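Long-range contacts in NAD-dependent epimerase/dehydratase (Methanobrevibacter ruminantium, PDB 6DNT), which probably interconverts UDP-N-acetylglucosamine and UDP-N-acetylgalactosamine, using bound NAD to invert the configuration at C4 of the sugar: residues 200-205 with 269-274; 250-255 with 319-324; 62-67 with 84-89. All blocks are in the same frame, centred on the assembly; numbering follows the deposited sequence.

The three contacts lie within one Rossmann-type epimerase subunit, and two of them meet the same NAD from its two ends. Contact 3 pairs strands next to the adenosine, while contact 1 joins strands of the same sheet beside the nicotinamide and the bound UDP-N-acetylmuramic acid; their centres are about 25 Å apart. Contact 2 is the close neighbour of contact 1, about 10 Å between centres: Ile253 CD1 packs on Val271 CG1 at 3.6 Å, and Pro323 CB on Leu273 CD2 at 3.5 Å. It stays off the cofactor, the side chain of Glu252 being about 12 Å from NAD, and its centre is about 24 Å from that of contact 3.

Contact 1: 200-205 with 269-274; sequences VALRYF and INVALG. With NAD (nicotinamide-adenine-dinucleotide), chain B.
Phe205 and Asn270 both swing their side chains opposite their own carbonyl carbons (chi1 -79° and -69°), which brings the amide oxygen up to the rim of the aromatic ring. Asn270 OD1 lies in the ring plane, 3.6 Å from Phe205 CE1, and the ring and amide planes stand nearly perpendicular, 83° apart. The same oxygen rests 3.7 Å from Arg203 CB. Its hydrogen bond comes from elsewhere, from Tyr157, which also meets the Arg203 guanidinium, itself in a salt bridge with Glu185.

Beneath these side chains the strands run parallel. Ile269 lies between Ala201 and Arg203, giving its N-H to the first and its carbonyl to the second; Val271 N then reaches Arg203 O at 2.9 Å, and Phe205 N closes the series on Val271 O. On the sheet face of Leu202, Ile269 and Val271 the packing is apolar, with Leu202 CD2 meeting Val271 CG2 at 3.7 Å. Past the last bridge, Phe205 CB touches Ala272 CB at 3.8 Å, and CG and CD1 lie against the same methyl. Cut back to an alanine, Phe205 would lose its ring, which would probably leave Asn270 OD1 without the edge it lies against and open a gap where CG and CD1 cover Ala272 CB.

Tyr204 turns to the cofactor: its CD2 is 3.5 Å from NAD C6N, while its hydroxyl is held by Ser151 and Asn257. Phe205 O approaches NAD C4N at 3.7 Å. C4N is the carbon that takes the hydride in NAD-dependent epimerases, so this parallel pairing sets backbone and tyrosine directly against the redox end of the nicotinamide.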
loop_
_atom_site.group_PDB
_atom_site.type_symbol
_atom_site.label_atom_id
_atom_site.label_comp_id
_atom_site.label_asym_id
_atom_site.label_seq_id
_atom_site.Cartn_x
_atom_site.Cartn_y
_atom_site.Cartn_z
ATOM N N VAL A 200 5.631 4.162 -14.925
ATOM C CA VAL A 200 5.194 5.476 -14.487
ATOM C C VAL A 200 3.820 5.298 -13.858
ATOM O O VAL A 200 2.961 4.632 -14.431
ATOM C CB VAL A 200 5.117 6.502 -15.628
ATOM C CG1 VAL A 200 4.339 7.737 -15.188
ATOM C CG2 VAL A 200 6.511 6.912 -16.104
ATOM N N ALA A 201 3.634 5.876 -12.674
ATOM C CA ALA A 201 2.339 5.946 -12.035
ATOM C C ALA A 201 1.844 7.370 -12.227
ATOM O O ALA A 201 2.538 8.332 -11.895
ATOM C CB ALA A 201 2.465 5.604 -10.560
ATOM N N LEU A 202 0.649 7.509 -12.777
ATOM C CA LEU A 202 0.085 8.824 -13.071
ATOM C C LEU A 202 -1.033 9.136 -12.075
ATOM O O LEU A 202 -2.033 8.430 -12.030
ATOM C CB LEU A 202 -0.443 8.846 -14.504
ATOM C CG LEU A 202 0.612 8.672 -15.605
ATOM C CD1 LEU A 202 -0.045 8.457 -16.954
ATOM C CD2 LEU A 202 1.572 9.856 -15.661
ATOM N N ARG A 203 -0.873 10.198 -11.290
ATOM C CA ARG A 203 -1.904 10.591 -10.333
ATOM C C ARG A 203 -2.859 11.561 -11.021
ATOM O O ARG A 203 -2.569 12.759 -11.133
ATOM C CB ARG A 203 -1.297 11.208 -9.091
ATOM C CG ARG A 203 -0.525 10.205 -8.256
ATOM C CD ARG A 203 0.101 10.862 -7.055
ATOM N NE ARG A 203 0.876 9.898 -6.291
ATOM C CZ ARG A 203 1.818 10.223 -5.408
ATOM N NH1 ARG A 203 2.117 11.494 -5.136
ATOM N NH2 ARG A 203 2.488 9.264 -4.792
ATOM N N TYR A 204 -3.982 11.035 -11.508
ATOM C CA TYR A 204 -4.967 11.887 -12.186
ATOM C C TYR A 204 -5.715 12.719 -11.166
ATOM O O TYR A 204 -6.034 12.256 -10.071
ATOM C CB TYR A 204 -6.018 11.095 -12.971
ATOM C CG TYR A 204 -5.503 10.048 -13.927
ATOM C CD1 TYR A 204 -4.267 10.174 -14.551
ATOM C CD2 TYR A 204 -6.271 8.934 -14.206
ATOM C CE1 TYR A 204 -3.808 9.201 -15.433
ATOM C CE2 TYR A 204 -5.832 7.959 -15.088
ATOM C CZ TYR A 204 -4.596 8.097 -15.688
ATOM O OH TYR A 204 -4.160 7.124 -16.560
ATOM N N PHE A 205 -6.022 13.947 -11.554
ATOM C CA PHE A 205 -6.900 14.788 -10.763
ATOM C C PHE A 205 -8.299 14.599 -11.360
ATOM O O PHE A 205 -8.676 13.452 -11.659
ATOM C CB PHE A 205 -6.315 16.210 -10.649
ATOM C CG PHE A 205 -5.216 16.308 -9.619
ATOM C CD1 PHE A 205 -4.012 15.613 -9.793
ATOM C CD2 PHE A 205 -5.389 17.056 -8.462
ATOM C CE1 PHE A 205 -3.016 15.667 -8.828
ATOM C CE2 PHE A 205 -4.394 17.128 -7.505
ATOM C CZ PHE A 205 -3.203 16.434 -7.682
ATOM N N ILE A 269 3.899 10.874 -11.307
ATOM C CA ILE A 269 3.679 12.214 -11.869
ATOM C C ILE A 269 2.202 12.583 -11.724
ATOM O O ILE A 269 1.339 11.791 -12.062
ATOM C CB ILE A 269 4.043 12.272 -13.373
ATOM C CG1 ILE A 269 5.501 11.863 -13.615
ATOM C CG2 ILE A 269 3.803 13.662 -13.936
ATOM C CD1 ILE A 269 5.824 11.657 -15.082
ATOM N N ASN A 270 1.926 13.784 -11.222
ATOM C CA ASN A 270 0.562 14.345 -11.226
ATOM C C ASN A 270 0.132 14.681 -12.653
ATOM O O ASN A 270 0.918 15.249 -13.417
ATOM C CB ASN A 270 0.492 15.652 -10.434
ATOM C CG ASN A 270 0.679 15.465 -8.953
ATOM O OD1 ASN A 270 0.328 14.439 -8.387
ATOM N ND2 ASN A 270 1.203 16.496 -8.298
ATOM N N VAL A 271 -1.107 14.374 -13.019
ATOM C CA VAL A 271 -1.630 14.794 -14.315
ATOM C C VAL A 271 -2.860 15.661 -14.081
ATOM O O VAL A 271 -3.894 15.192 -13.613
ATOM C CB VAL A 271 -1.948 13.623 -15.271
ATOM C CG1 VAL A 271 -2.133 14.159 -16.693
ATOM C CG2 VAL A 271 -0.820 12.609 -15.252
ATOM N N ALA A 272 -2.708 16.944 -14.405
ATOM C CA ALA A 272 -3.704 17.965 -14.146
ATOM C C ALA A 272 -3.270 19.220 -14.902
ATOM O O ALA A 272 -2.290 19.162 -15.643
ATOM C CB ALA A 272 -3.775 18.249 -12.657
ATOM N N LEU A 273 -3.965 20.342 -14.691
ATOM C CA LEU A 273 -3.523 21.634 -15.246
ATOM C C LEU A 273 -2.813 22.548 -14.254
ATOM O O LEU A 273 -2.177 23.513 -14.669
ATOM C CB LEU A 273 -4.706 22.376 -15.855
ATOM C CG LEU A 273 -5.412 21.720 -17.029
ATOM C CD1 LEU A 273 -6.394 22.695 -17.669
ATOM C CD2 LEU A 273 -4.415 21.240 -18.070
ATOM N N GLY A 274 -2.866 22.225 -12.967
ATOM C CA GLY A 274 -2.349 23.108 -11.934
ATOM C C GLY A 274 -3.162 24.388 -11.811
ATOM O O GLY A 274 -2.629 25.421 -11.440
HETATM P PA NAD B . -14.035 3.043 -15.793
HETATM O O1A NAD B . -14.734 3.720 -16.934
HETATM O O2A NAD B . -14.855 2.299 -14.798
HETATM O O5B NAD B . -12.937 2.066 -16.456
HETATM C C5B NAD B . -12.462 0.907 -15.775
HETATM C C4B NAD B . -12.542 -0.226 -16.777
HETATM O O4B NAD B . -11.970 -1.393 -16.182
HETATM C C3B NAD B . -13.975 -0.587 -17.154
HETATM O O3B NAD B . -14.069 -0.668 -18.569
HETATM C C2B NAD B . -14.250 -1.909 -16.456
HETATM O O2B NAD B . -15.163 -2.793 -17.128
HETATM C C1B NAD B . -12.857 -2.496 -16.341
HETATM N N9A NAD B . -12.603 -3.364 -15.183
HETATM C C8A NAD B . -12.836 -3.088 -13.875
HETATM N N7A NAD B . -12.406 -4.103 -13.085
HETATM C C5A NAD B . -11.846 -5.031 -13.908
HETATM C C6A NAD B . -11.194 -6.339 -13.736
HETATM N N6A NAD B . -11.048 -6.860 -12.508
HETATM N N1A NAD B . -10.759 -6.985 -14.862
HETATM C C2A NAD B . -10.908 -6.460 -16.091
HETATM N N3A NAD B . -11.495 -5.262 -16.324
HETATM C C4A NAD B . -11.969 -4.533 -15.273
HETATM O O3 NAD B . -13.121 4.108 -15.004
HETATM P PN NAD B . -12.220 5.281 -15.572
HETATM O O1N NAD B . -11.929 5.116 -17.034
HETATM O O2N NAD B . -12.765 6.590 -15.070
HETATM O O5D NAD B . -10.890 4.998 -14.726
HETATM C C5D NAD B . -9.753 4.404 -15.364
HETATM C C4D NAD B . -8.598 4.410 -14.366
HETATM O O4D NAD B . -8.283 5.762 -14.022
HETATM C C3D NAD B . -8.924 3.683 -13.066
HETATM O O3D NAD B . -7.765 2.987 -12.575
HETATM C C2D NAD B . -9.298 4.808 -12.132
HETATM O O2D NAD B . -9.126 4.445 -10.769
HETATM C C1D NAD B . -8.361 5.900 -12.595
HETATM N N1N NAD B . -8.780 7.266 -12.261
HETATM C C2N NAD B . -9.868 7.821 -12.822
HETATM C C3N NAD B . -10.242 9.125 -12.510
HETATM C C7N NAD B . -11.461 9.801 -13.093
HETATM O O7N NAD B . -11.701 10.955 -12.757
HETATM N N7N NAD B . -12.283 9.166 -13.923
HETATM C C4N NAD B . -9.443 9.837 -11.612
HETATM C C5N NAD B . -8.331 9.245 -11.036
HETATM C C6N NAD B . -8.023 7.941 -11.370
#

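Contact 2: 250-255 with 319-324; sequences VKEIAK and ISFKPD
Glu252 meets Phe321, Pro323 and Asp324 where the first turns of helix 250-262, in the Rossmann-type epimerase fold, pack against the irregular segment 319-324 that precedes helix 328-341. Its CB comes in the plane of the Phe321 ring, at the edge, 4.0 Å from CZ. A bend at chi2 (-78°) then turns the chain along that edge; the carboxylate and ring planes stand 87° apart. OE1 faces the rim at 3.6 Å from Phe321 CZ, an atom that the backbone oxygen of Glu252 also approaches.

OE2 goes further, past Pro323 CA and CB, and accepts the backbone N-H of Asp324 at 2.8 Å. The ring is covered on one face by Pro323 N, 4.0 Å above its centre, and Lys255 CB adds a contact at CE1. Two carboxylates sit close here, Glu252 OE2 and Asp324 OD2 being 3.7 Å apart; the Asp324 amide, and perhaps Lys255 with NZ 5.1 Å from OD2, probably ease that repulsion. A single water completes the link, giving one hydrogen to Glu252 OE2 and the other to Asp324 O, each at 2.7 Å.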
loop_
_atom_site.group_PDB
_atom_site.type_symbol
_atom_site.label_atom_id
_atom_site.label_comp_id
_atom_site.label_asym_id
_atom_site.label_seq_id
_atom_site.Cartn_x
_atom_site.Cartn_y
_atom_site.Cartn_z
ATOM N N VAL A 250 -10.049 14.226 -20.615
ATOM C CA VAL A 250 -9.712 12.816 -20.826
ATOM C C VAL A 250 -8.721 12.609 -21.982
ATOM O O VAL A 250 -7.878 11.699 -21.905
ATOM C CB VAL A 250 -10.968 11.945 -21.022
ATOM C CG1 VAL A 250 -11.701 12.286 -22.327
ATOM C CG2 VAL A 250 -10.619 10.449 -20.953
ATOM N N LYS A 251 -8.797 13.433 -23.032
ATOM C CA LYS A 251 -7.834 13.288 -24.138
ATOM C C LYS A 251 -6.435 13.732 -23.751
ATOM O O LYS A 251 -5.456 13.221 -24.297
ATOM C CB LYS A 251 -8.330 13.963 -25.422
ATOM C CG LYS A 251 -9.595 13.297 -25.909
ATOM C CD LYS A 251 -9.992 13.760 -27.291
ATOM C CE LYS A 251 -11.401 13.293 -27.606
ATOM N NZ LYS A 251 -11.818 13.756 -28.954
ATOM N N GLU A 252 -6.325 14.621 -22.767
ATOM C CA GLU A 252 -5.035 14.990 -22.216
ATOM C C GLU A 252 -4.461 13.857 -21.362
ATOM O O GLU A 252 -3.267 13.611 -21.390
ATOM C CB GLU A 252 -5.130 16.278 -21.394
ATOM C CG GLU A 252 -5.602 17.494 -22.176
ATOM C CD GLU A 252 -4.507 18.105 -23.043
ATOM O OE1 GLU A 252 -3.839 17.366 -23.784
ATOM O OE2 GLU A 252 -4.316 19.341 -23.003
ATOM N N ILE A 253 -5.318 13.172 -20.617
ATOM C CA ILE A 253 -4.901 11.988 -19.853
ATOM C C ILE A 253 -4.351 10.907 -20.801
ATOM O O ILE A 253 -3.316 10.298 -20.515
ATOM C CB ILE A 253 -6.057 11.407 -19.012
ATOM C CG1 ILE A 253 -6.513 12.407 -17.937
ATOM C CG2 ILE A 253 -5.638 10.088 -18.366
ATOM C CD1 ILE A 253 -5.456 12.799 -16.924
ATOM N N ALA A 254 -5.036 10.691 -21.920
ATOM C CA ALA A 254 -4.578 9.730 -22.916
ATOM C C ALA A 254 -3.192 10.104 -23.453
ATOM O O ALA A 254 -2.298 9.251 -23.516
ATOM C CB ALA A 254 -5.591 9.587 -24.037
ATOM N N LYS A 255 -3.000 11.382 -23.789
ATOM C CA LYS A 255 -1.680 11.870 -24.223
ATOM C C LYS A 255 -0.588 11.623 -23.173
ATOM O O LYS A 255 0.507 11.140 -23.496
ATOM C CB LYS A 255 -1.722 13.363 -24.566
ATOM C CG LYS A 255 -2.300 13.666 -25.936
ATOM C CD LYS A 255 -2.146 15.146 -26.285
ATOM C CE LYS A 255 -2.986 15.529 -27.499
ATOM N NZ LYS A 255 -2.781 16.962 -27.864
ATOM N N ILE A 319 7.971 13.847 -18.657
ATOM C CA ILE A 319 7.445 13.123 -19.814
ATOM C C ILE A 319 7.208 14.043 -21.020
ATOM O O ILE A 319 6.517 13.675 -21.958
ATOM C CB ILE A 319 6.171 12.316 -19.452
ATOM C CG1 ILE A 319 5.068 13.216 -18.885
ATOM C CG2 ILE A 319 6.516 11.234 -18.435
ATOM C CD1 ILE A 319 3.693 12.587 -18.961
ATOM N N SER A 320 7.820 15.227 -20.994
ATOM C CA SER A 320 7.660 16.240 -22.041
ATOM C C SER A 320 6.198 16.531 -22.401
ATOM O O SER A 320 5.861 16.667 -23.573
ATOM C CB SER A 320 8.457 15.829 -23.286
ATOM O OG SER A 320 9.808 15.563 -22.933
ATOM N N PHE A 321 5.340 16.636 -21.384
ATOM C CA PHE A 321 3.930 16.933 -21.612
ATOM C C PHE A 321 3.555 18.337 -21.139
ATOM O O PHE A 321 3.788 18.692 -19.991
ATOM C CB PHE A 321 3.047 15.885 -20.939
ATOM C CG PHE A 321 1.573 16.074 -21.191
ATOM C CD1 PHE A 321 1.083 16.338 -22.483
ATOM C CD2 PHE A 321 0.663 15.959 -20.149
ATOM C CE1 PHE A 321 -0.277 16.501 -22.707
ATOM C CE2 PHE A 321 -0.699 16.127 -20.373
ATOM C CZ PHE A 321 -1.167 16.384 -21.651
ATOM N N LYS A 322 2.988 19.125 -22.052
ATOM C CA LYS A 322 2.441 20.448 -21.746
ATOM C C LYS A 322 0.964 20.402 -22.124
ATOM O O LYS A 322 0.634 20.468 -23.303
ATOM C CB LYS A 322 3.170 21.550 -22.540
ATOM C CG LYS A 322 4.498 22.004 -21.937
ATOM C CD LYS A 322 5.194 23.083 -22.777
ATOM C CE LYS A 322 6.506 23.554 -22.163
ATOM N NZ LYS A 322 7.204 24.584 -22.980
ATOM N N PRO A 323 0.068 20.252 -21.137
ATOM C CA PRO A 323 -1.349 20.268 -21.500
ATOM C C PRO A 323 -1.817 21.657 -21.937
ATOM O O PRO A 323 -1.223 22.659 -21.536
ATOM C CB PRO A 323 -2.052 19.826 -20.218
ATOM C CG PRO A 323 -1.100 20.140 -19.121
ATOM C CD PRO A 323 0.273 19.987 -19.700
ATOM N N ASP A 324 -2.856 21.698 -22.765
ATOM C CA ASP A 324 -3.402 22.972 -23.268
ATOM C C ASP A 324 -3.989 23.741 -22.079
ATOM O O ASP A 324 -4.799 23.195 -21.339
ATOM C CB ASP A 324 -4.508 22.744 -24.310
ATOM C CG ASP A 324 -4.046 21.951 -25.526
ATOM O OD1 ASP A 324 -2.862 22.050 -25.913
ATOM O OD2 ASP A 324 -4.881 21.234 -26.122
HETATM O O HOH W 1 -6.001 20.791 -21.481
#

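Contact 3: 62-67 with 84-89; sequences VTIIDN and LTIIKE. With NAD (nicotinamide-adenine-dinucleotide), chain B.
Strands 62-65 and 84-87 run parallel, 18° apart, with Val62 beside Leu84 and Ile65 beside Ile87, and four straight backbone bonds zigzag between them: Thr85 N to Val62 O, Ile64 N to Thr85 O, Ile87 N to Ile64 O and Asp66 N to Ile87 O. A fifth, from Glu89 N to Asp66 O, is weak.

On one face Ile64 crosses Leu84, their CD1 atoms 3.8 Å apart. On the other, Thr63 CG2 presses on Ile87 CD1 at 3.6 Å, and the Thr63 and Thr85 side chains lie alongside each other, pointing the same way. Ile65 sends CG2 forward to Glu89 O, at 3.6 Å.

At the C-terminal end of segment 62-67 two polar side chains meet NAD. Asp66 takes both ribose hydroxyls of the adenosine, OD1 accepting from NAD O2B at 2.7 Å and OD2 from NAD O3B at 2.7 Å. Leu68 N and Leu45 N give further bonds to OD1 and OD2, fixing the carboxylate's rotation. An acidic residue at the end of the second Rossmann strand is the classic mark of NAD specificity, since it would probably repel the 2'-phosphate of NADP. Asn67 CG sits between its backbone N and carbonyl carbon (chi1 67°), which lays the amide over the adenine face: OD1 is 3.2 Å from NAD C4A and ND2 is 3.5 Å from NAD C6A. OD1 is bonded to Ser69 and ND2 to Asp90, which fixes the turn of the amide over the base.

Strand 61-65 is shared, its far side bonded to strand 38-42, so that 84-87 closes this end of the sheet, while helix 96-99 packs over Ile65 and Ile87.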
loop_
_atom_site.group_PDB
_atom_site.type_symbol
_atom_site.label_atom_id
_atom_site.label_comp_id
_atom_site.label_asym_id
_atom_site.label_seq_id
_atom_site.Cartn_x
_atom_site.Cartn_y
_atom_site.Cartn_z
ATOM N N VAL A 62 -3.264 -3.520 -30.417
ATOM C CA VAL A 62 -3.776 -3.286 -29.067
ATOM C C VAL A 62 -4.615 -4.465 -28.620
ATOM O O VAL A 62 -5.566 -4.853 -29.300
ATOM C CB VAL A 62 -4.651 -2.022 -28.994
ATOM C CG1 VAL A 62 -5.146 -1.795 -27.567
ATOM C CG2 VAL A 62 -3.873 -0.808 -29.469
ATOM N N THR A 63 -4.278 -5.004 -27.451
ATOM C CA THR A 63 -5.076 -6.015 -26.790
ATOM C C THR A 63 -5.719 -5.362 -25.576
ATOM O O THR A 63 -5.021 -4.892 -24.686
ATOM C CB THR A 63 -4.219 -7.201 -26.333
ATOM O OG1 THR A 63 -3.717 -7.889 -27.493
ATOM C CG2 THR A 63 -5.010 -8.171 -25.496
ATOM N N ILE A 64 -7.041 -5.323 -25.573
ATOM C CA ILE A 64 -7.803 -4.855 -24.424
ATOM C C ILE A 64 -8.129 -6.045 -23.541
ATOM O O ILE A 64 -8.576 -7.082 -24.044
ATOM C CB ILE A 64 -9.103 -4.169 -24.866
ATOM C CG1 ILE A 64 -8.777 -2.870 -25.604
ATOM C CG2 ILE A 64 -10.029 -3.920 -23.669
ATOM C CD1 ILE A 64 -10.014 -2.211 -26.195
ATOM N N ILE A 65 -7.933 -5.902 -22.224
ATOM C CA ILE A 65 -8.505 -6.852 -21.258
ATOM C C ILE A 65 -9.530 -6.088 -20.432
ATOM O O ILE A 65 -9.182 -5.119 -19.767
ATOM C CB ILE A 65 -7.450 -7.485 -20.319
ATOM C CG1 ILE A 65 -6.269 -8.066 -21.116
ATOM C CG2 ILE A 65 -8.110 -8.562 -19.470
ATOM C CD1 ILE A 65 -5.075 -8.463 -20.267
ATOM N N ASP A 66 -10.787 -6.516 -20.476
ATOM C CA ASP A 66 -11.851 -5.772 -19.806
ATOM C C ASP A 66 -12.992 -6.716 -19.523
ATOM O O ASP A 66 -13.418 -7.452 -20.415
ATOM C CB ASP A 66 -12.302 -4.620 -20.704
ATOM C CG ASP A 66 -13.059 -3.545 -19.955
ATOM O OD1 ASP A 66 -14.106 -3.848 -19.374
ATOM O OD2 ASP A 66 -12.597 -2.388 -19.969
ATOM N N ASN A 67 -13.509 -6.699 -18.290
ATOM C CA ASN A 67 -14.608 -7.586 -17.935
ATOM C C ASN A 67 -16.020 -6.985 -18.117
ATOM O O ASN A 67 -16.992 -7.619 -17.703
ATOM C CB ASN A 67 -14.442 -8.123 -16.509
ATOM C CG ASN A 67 -14.582 -7.049 -15.437
ATOM O OD1 ASN A 67 -14.791 -5.867 -15.732
ATOM N ND2 ASN A 67 -14.443 -7.463 -14.187
ATOM N N LEU A 84 -7.125 -4.461 -33.452
ATOM C CA LEU A 84 -7.698 -4.644 -32.122
ATOM C C LEU A 84 -7.925 -6.091 -31.771
ATOM O O LEU A 84 -8.401 -6.866 -32.595
ATOM C CB LEU A 84 -9.034 -3.912 -32.032
ATOM C CG LEU A 84 -9.718 -3.910 -30.670
ATOM C CD1 LEU A 84 -8.859 -3.161 -29.663
ATOM C CD2 LEU A 84 -11.088 -3.284 -30.814
ATOM N N THR A 85 -7.609 -6.439 -30.521
ATOM C CA THR A 85 -8.040 -7.665 -29.903
ATOM C C THR A 85 -8.721 -7.319 -28.587
ATOM O O THR A 85 -8.226 -6.491 -27.840
ATOM C CB THR A 85 -6.837 -8.606 -29.651
ATOM O OG1 THR A 85 -6.350 -9.085 -30.918
ATOM C CG2 THR A 85 -7.223 -9.778 -28.771
ATOM N N ILE A 86 -9.844 -7.957 -28.308
ATOM C CA ILE A 86 -10.545 -7.758 -27.047
ATOM C C ILE A 86 -10.663 -9.087 -26.343
ATOM O O ILE A 86 -11.164 -10.061 -26.922
ATOM C CB ILE A 86 -11.953 -7.172 -27.236
ATOM C CG1 ILE A 86 -11.826 -5.926 -28.113
ATOM C CG2 ILE A 86 -12.591 -6.847 -25.871
ATOM C CD1 ILE A 86 -13.126 -5.387 -28.615
ATOM N N ILE A 87 -10.246 -9.095 -25.077
ATOM C CA ILE A 87 -10.349 -10.255 -24.208
ATOM C C ILE A 87 -11.310 -9.853 -23.107
ATOM O O ILE A 87 -10.989 -8.977 -22.298
ATOM C CB ILE A 87 -8.969 -10.656 -23.626
ATOM C CG1 ILE A 87 -7.975 -10.909 -24.775
ATOM C CG2 ILE A 87 -9.133 -11.880 -22.738
ATOM C CD1 ILE A 87 -6.550 -11.263 -24.365
ATOM N N LYS A 88 -12.479 -10.481 -23.104
ATOM C CA LYS A 88 -13.566 -10.145 -22.182
ATOM C C LYS A 88 -13.446 -11.018 -20.952
ATOM O O LYS A 88 -14.102 -12.049 -20.822
ATOM C CB LYS A 88 -14.922 -10.313 -22.860
ATOM C CG LYS A 88 -15.172 -9.266 -23.927
ATOM C CD LYS A 88 -16.584 -9.345 -24.488
ATOM C CE LYS A 88 -16.806 -8.287 -25.549
ATOM N NZ LYS A 88 -18.169 -8.422 -26.129
ATOM N N GLU A 89 -12.585 -10.588 -20.035
ATOM C CA GLU A 89 -12.234 -11.388 -18.892
ATOM C C GLU A 89 -11.785 -10.511 -17.732
ATOM O O GLU A 89 -11.257 -9.415 -17.937
ATOM C CB GLU A 89 -11.100 -12.333 -19.300
ATOM C CG GLU A 89 -10.871 -13.494 -18.370
ATOM C CD GLU A 89 -9.958 -14.553 -18.960
ATOM O OE1 GLU A 89 -9.288 -14.279 -19.984
ATOM O OE2 GLU A 89 -9.894 -15.660 -18.373
HETATM P PA NAD B . -14.035 3.043 -15.793
HETATM O O1A NAD B . -14.734 3.720 -16.934
HETATM O O2A NAD B . -14.855 2.299 -14.798
HETATM O O5B NAD B . -12.937 2.066 -16.456
HETATM C C5B NAD B . -12.462 0.907 -15.775
HETATM C C4B NAD B . -12.542 -0.226 -16.777
HETATM O O4B NAD B . -11.970 -1.393 -16.182
HETATM C C3B NAD B . -13.975 -0.587 -17.154
HETATM O O3B NAD B . -14.069 -0.668 -18.569
HETATM C C2B NAD B . -14.250 -1.909 -16.456
HETATM O O2B NAD B . -15.163 -2.793 -17.128
HETATM C C1B NAD B . -12.857 -2.496 -16.341
HETATM N N9A NAD B . -12.603 -3.364 -15.183
HETATM C C8A NAD B . -12.836 -3.088 -13.875
HETATM N N7A NAD B . -12.406 -4.103 -13.085
HETATM C C5A NAD B . -11.846 -5.031 -13.908
HETATM C C6A NAD B . -11.194 -6.339 -13.736
HETATM N N6A NAD B . -11.048 -6.860 -12.508
HETATM N N1A NAD B . -10.759 -6.985 -14.862
HETATM C C2A NAD B . -10.908 -6.460 -16.091
HETATM N N3A NAD B . -11.495 -5.262 -16.324
HETATM C C4A NAD B . -11.969 -4.533 -15.273
HETATM O O3 NAD B . -13.121 4.108 -15.004
HETATM P PN NAD B . -12.220 5.281 -15.572
HETATM O O1N NAD B . -11.929 5.116 -17.034
HETATM O O2N NAD B . -12.765 6.590 -15.070
HETATM O O5D NAD B . -10.890 4.998 -14.726
HETATM C C5D NAD B . -9.753 4.404 -15.364
HETATM C C4D NAD B . -8.598 4.410 -14.366
HETATM O O4D NAD B . -8.283 5.762 -14.022
HETATM C C3D NAD B . -8.924 3.683 -13.066
HETATM O O3D NAD B . -7.765 2.987 -12.575
HETATM C C2D NAD B . -9.298 4.808 -12.132
HETATM O O2D NAD B . -9.126 4.445 -10.769
HETATM C C1D NAD B . -8.361 5.900 -12.595
HETATM N N1N NAD B . -8.780 7.266 -12.261
HETATM C C2N NAD B . -9.868 7.821 -12.822
HETATM C C3N NAD B . -10.242 9.125 -12.510
HETATM C C7N NAD B . -11.461 9.801 -13.093
HETATM O O7N NAD B . -11.701 10.955 -12.757
HETATM N N7N NAD B . -12.283 9.166 -13.923
HETATM C C4N NAD B . -9.443 9.837 -11.612
HETATM C C5N NAD B . -8.331 9.245 -11.036
HETATM C C6N NAD B . -8.023 7.941 -11.370
#